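Local coordinates for 2-methyl-aconitate isomerase (Shewanella oneidensis, PDB 5K87) that catalyses the interconversion of 2-methyl-trans-aconitate and 2-methyl-cis-aconitate in the 2-methylcitrate cycle that breaks down propionate, and works as a homodimer, at the interface of chains A and B. Coordinates in Å, arbitrary orientation; residue numbers count along the deposited sequence, not the author numbering. Chains: chain A/B, 2-methyl-aconitate isomerase.

The interface of chains A and B. Residues chain A 16-18, 66, 389-392, 394; chain B 390-391, 393.
B:Phe393 and A:Glu391 bond to each other reciprocally through their backbones, B:Phe393 N giving its hydrogen to A:Glu391 O and A:Glu391 N giving its own to B:Phe393 O, at 2.9 Å each. This is an antiparallel beta bridge between the short C-terminal strands 390-391 of chain A and 393-396 of chain B, part of the two-fold interface of the PrpF homodimer. A:Val394 forms a further bridge with B:Met390.

From this strand pairing B:Met390 reaches into chain A. Its CG stands anti to the backbone N (chi1 -168°) and the chain stays extended beyond it; that shape carries the methyl CE of B:Met390 into the partner, 3.3 Å from A:Ala16 O, a backbone carbonyl on strand 12-21. Around the shaft, A:Val394 crosses obliquely, and A:Val394 CG1 lies 3.9 Å from B:Met390 CG. Beside it A:Met66 comes in square to the shaft, with A:Met66 CE 3.7 Å from B:Met390 SD. The chain of A:Met66 folds back at its second and third torsions, and that same CE sits over the centre of the A:Tyr18 ring, 3.9 Å above its plane, linking the ring to the methionine cluster.

A:Met390, the symmetry twin, is equally extended and runs antiparallel alongside B:Met390, on the side of its sulfur facing away from A:Val394. A:Met390 CG lies 3.9 Å from B:Met390 SD, while A:Met390 SD reaches back to CB and CG of B:Met390 and A:Met390 CE touches the B:Met390 carbonyl. An alanine at A:Met390 would probably open a gap beside B:Met390 SD and let that long chain turn more freely, and the matching insertion into chain B would be lost as well. The contact centre lies about 18 Å from A:Cys109, the probable catalytic proton donor/acceptor.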
# COMPACT_ATOMS: atom_id res chain seq x y z
N ALA A 16 -14.42 12.79 2.44
CA ALA A 16 -13.71 12.16 1.34
C ALA A 16 -14.21 10.75 1.11
O ALA A 16 -14.82 10.13 1.99
CB ALA A 16 -12.21 12.16 1.61
N THR A 17 -13.92 10.24 -0.08
CA THR A 17 -14.25 8.87 -0.42
C THR A 17 -13.01 8.21 -1.01
O THR A 17 -12.39 8.76 -1.92
CB THR A 17 -15.39 8.81 -1.44
OG1 THR A 17 -16.51 9.55 -0.95
CG2 THR A 17 -15.81 7.38 -1.68
N TYR A 18 -12.67 7.04 -0.50
CA TYR A 18 -11.54 6.27 -0.99
C TYR A 18 -12.10 5.20 -1.93
O TYR A 18 -12.98 4.41 -1.53
CB TYR A 18 -10.85 5.66 0.22
CG TYR A 18 -9.60 4.85 -0.02
CD1 TYR A 18 -8.51 5.37 -0.72
CD2 TYR A 18 -9.50 3.57 0.50
CE1 TYR A 18 -7.35 4.60 -0.87
CE2 TYR A 18 -8.36 2.82 0.35
CZ TYR A 18 -7.30 3.34 -0.34
OH TYR A 18 -6.18 2.55 -0.47
N MET A 66 -3.02 7.79 3.61
CA MET A 66 -3.87 6.92 2.82
C MET A 66 -3.18 6.26 1.64
O MET A 66 -3.75 5.37 1.01
CB MET A 66 -5.05 7.72 2.28
CG MET A 66 -5.96 8.28 3.35
SD MET A 66 -6.72 7.04 4.40
CE MET A 66 -7.70 6.09 3.23
N LEU A 389 -14.39 1.98 -1.53
CA LEU A 389 -13.74 1.17 -0.50
C LEU A 389 -14.06 1.68 0.91
O LEU A 389 -14.34 0.89 1.81
CB LEU A 389 -12.22 1.18 -0.73
CG LEU A 389 -11.77 0.76 -2.13
CD1 LEU A 389 -10.26 0.87 -2.26
CD2 LEU A 389 -12.22 -0.65 -2.45
N MET A 390 -14.00 2.99 1.09
CA MET A 390 -14.31 3.60 2.38
C MET A 390 -14.82 5.00 2.13
O MET A 390 -14.36 5.68 1.21
CB MET A 390 -13.08 3.64 3.29
CG MET A 390 -13.40 4.05 4.74
SD MET A 390 -12.01 3.78 5.85
CE MET A 390 -12.84 4.04 7.41
N GLU A 391 -15.79 5.44 2.93
CA GLU A 391 -16.38 6.76 2.78
C GLU A 391 -16.50 7.38 4.17
O GLU A 391 -16.78 6.68 5.15
CB GLU A 391 -17.75 6.65 2.09
CG GLU A 391 -18.43 7.96 1.72
CD GLU A 391 -19.80 7.75 1.08
OE1 GLU A 391 -20.14 8.46 0.11
OE2 GLU A 391 -20.55 6.87 1.56
N GLY A 392 -16.29 8.68 4.27
CA GLY A 392 -16.42 9.35 5.55
C GLY A 392 -15.57 10.58 5.58
O GLY A 392 -15.75 11.48 4.75
N VAL A 394 -11.43 11.90 6.07
CA VAL A 394 -10.00 11.76 6.33
C VAL A 394 -9.57 12.83 7.33
O VAL A 394 -10.21 13.88 7.46
CB VAL A 394 -9.14 11.84 5.04
CG1 VAL A 394 -9.42 10.66 4.15
CG2 VAL A 394 -9.37 13.16 4.31
N MET B 390 -8.70 7.70 8.51
CA MET B 390 -10.02 7.87 7.91
C MET B 390 -11.05 7.20 8.81
O MET B 390 -10.78 6.15 9.42
CB MET B 390 -10.07 7.27 6.51
CG MET B 390 -11.32 7.63 5.70
SD MET B 390 -11.20 7.18 3.96
CE MET B 390 -12.68 7.99 3.34
N GLU B 391 -12.23 7.80 8.91
CA GLU B 391 -13.28 7.26 9.77
C GLU B 391 -14.58 7.33 8.99
O GLU B 391 -14.84 8.31 8.30
CB GLU B 391 -13.39 8.09 11.06
CG GLU B 391 -14.36 7.57 12.12
CD GLU B 391 -14.38 8.46 13.37
OE1 GLU B 391 -14.38 7.91 14.50
OE2 GLU B 391 -14.41 9.70 13.21
N PHE B 393 -17.30 4.45 6.95
CA PHE B 393 -17.83 3.14 6.62
C PHE B 393 -17.01 2.51 5.51
O PHE B 393 -16.80 3.15 4.47
CB PHE B 393 -19.28 3.25 6.15
CG PHE B 393 -20.23 3.71 7.22
CD1 PHE B 393 -20.38 5.06 7.49
CD2 PHE B 393 -20.97 2.79 7.96
CE1 PHE B 393 -21.24 5.49 8.49
CE2 PHE B 393 -21.83 3.22 8.96
CZ PHE B 393 -21.97 4.56 9.22